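Local coordinates for protein Ral guanine nucleotide dissociation stimulator-like 2 (Mus musculus, PDB 4JGW) that probably acts as a guanine nucleotide exchange factor and as an effector of Ras or Rap, associating with GTP-bound Rap1A and H-Ras in vitro, at residues A66-A69 and F75-A78. Sequence-based numbering, arbitrary orientation.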
loop_
_atom_site.group_PDB
_atom_site.type_symbol
_atom_site.label_atom_id
_atom_site.label_comp_id
_atom_site.label_asym_id
_atom_site.label_seq_id
_atom_site.Cartn_x
_atom_site.Cartn_y
_atom_site.Cartn_z
ATOM N N ALA A 66 -29.486 4.563 -1.147
ATOM C CA ALA A 66 -29.231 5.527 -2.222
ATOM C C ALA A 66 -28.689 6.874 -1.739
ATOM O O ALA A 66 -27.996 7.571 -2.483
ATOM C CB ALA A 66 -30.492 5.730 -3.052
ATOM N N ARG A 67 -29.006 7.226 -0.496
ATOM C CA ARG A 67 -28.605 8.505 0.099
ATOM C C ARG A 67 -27.159 8.515 0.593
ATOM O O ARG A 67 -26.559 9.581 0.746
ATOM C CB ARG A 67 -29.535 8.863 1.267
ATOM C CG ARG A 67 -31.008 8.985 0.900
ATOM C CD ARG A 67 -31.859 9.217 2.144
ATOM N NE ARG A 67 -33.290 9.192 1.839
ATOM C CZ ARG A 67 -33.995 10.244 1.425
ATOM N NH1 ARG A 67 -33.414 11.428 1.256
ATOM N NH2 ARG A 67 -35.293 10.110 1.176
ATOM N N THR A 68 -26.613 7.328 0.847
ATOM C CA THR A 68 -25.281 7.180 1.441
ATOM C C THR A 68 -24.165 7.853 0.634
ATOM O O THR A 68 -23.255 8.445 1.211
ATOM C CB THR A 68 -24.961 5.688 1.703
ATOM O OG1 THR A 68 -25.903 5.170 2.650
ATOM C CG2 THR A 68 -23.548 5.499 2.254
ATOM N N ALA A 69 -24.248 7.771 -0.693
ATOM C CA ALA A 69 -23.243 8.371 -1.574
ATOM C C ALA A 69 -23.124 9.883 -1.379
ATOM O O ALA A 69 -22.030 10.439 -1.465
ATOM C CB ALA A 69 -23.541 8.036 -3.034
ATOM N N PHE A 75 -17.903 6.232 3.135
ATOM C CA PHE A 75 -18.373 4.924 3.599
ATOM C C PHE A 75 -18.170 3.778 2.609
ATOM O O PHE A 75 -17.565 2.764 2.954
ATOM C CB PHE A 75 -19.840 4.969 4.035
ATOM C CG PHE A 75 -20.342 3.655 4.558
ATOM C CD1 PHE A 75 -20.093 3.279 5.873
ATOM C CD2 PHE A 75 -21.034 2.780 3.729
ATOM C CE1 PHE A 75 -20.537 2.059 6.357
ATOM C CE2 PHE A 75 -21.485 1.555 4.206
ATOM C CZ PHE A 75 -21.238 1.195 5.522
ATOM N N THR A 76 -18.694 3.945 1.397
ATOM C CA THR A 76 -18.657 2.906 0.371
ATOM C C THR A 76 -17.228 2.469 -0.000
ATOM O O THR A 76 -16.925 1.278 0.066
ATOM C CB THR A 76 -19.472 3.322 -0.886
ATOM O OG1 THR A 76 -20.803 3.675 -0.491
ATOM C CG2 THR A 76 -19.529 2.195 -1.913
ATOM N N PRO A 77 -16.348 3.419 -0.382
ATOM C CA PRO A 77 -14.988 2.991 -0.726
ATOM C C PRO A 77 -14.199 2.444 0.468
ATOM O O PRO A 77 -13.412 1.513 0.301
ATOM C CB PRO A 77 -14.339 4.270 -1.270
ATOM C CG PRO A 77 -15.137 5.384 -0.683
ATOM C CD PRO A 77 -16.537 4.866 -0.608
ATOM N N ALA A 78 -14.419 3.013 1.653
ATOM C CA ALA A 78 -13.765 2.545 2.876
ATOM C C ALA A 78 -14.162 1.117 3.234
ATOM O O ALA A 78 -13.300 0.300 3.554
ATOM C CB ALA A 78 -14.046 3.489 4.043
#
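On the side of segment 66-69, the contact is made by the methyl group of Thr68, which meets Phe75 and Thr76 at the start of the following helix. Across the two segments the contact is purely van der Waals. Thr68 CG2 lies 4.0 Å from CD2 of Phe75 and 4.1 Å from CB of Phe75, so it touches both the base of the aromatic side chain and a ring carbon, meeting the ring obliquely. The same methyl carbon comes within 4.3 Å of OG1 of Thr76, a looser touch. The buried surface is small, 87 Å² over both sides, and the CA atoms of Thr68 and Phe75 stay 7.6 Å apart.

Both segments belong to the N-terminal Ras-GEF (REM) region of the exchange factor, where two short helices, 68-71 and 75-82, follow one another closely and the contact bridges the short connection between them. Phe75 also joins this region to helix 416-436: its ring meets that of Phe416, and its side chain touches Arg420. Leu63 of helix 56-63 touches both Phe75 and Thr76, and Val121 of helix 108-128 touches Thr76.

Thr68 OG1 hydrogen-bonds to the carbonyl oxygen of His62, whose ring also packs edge-to-face with Phe75. In Thr68, OG1 sits beside the backbone N (chi1 -63°), which places CG2 anti to that N and turns the methyl toward Phe75. The bond to His62 should fix the rotation of the side chain and thus the direction of its methyl.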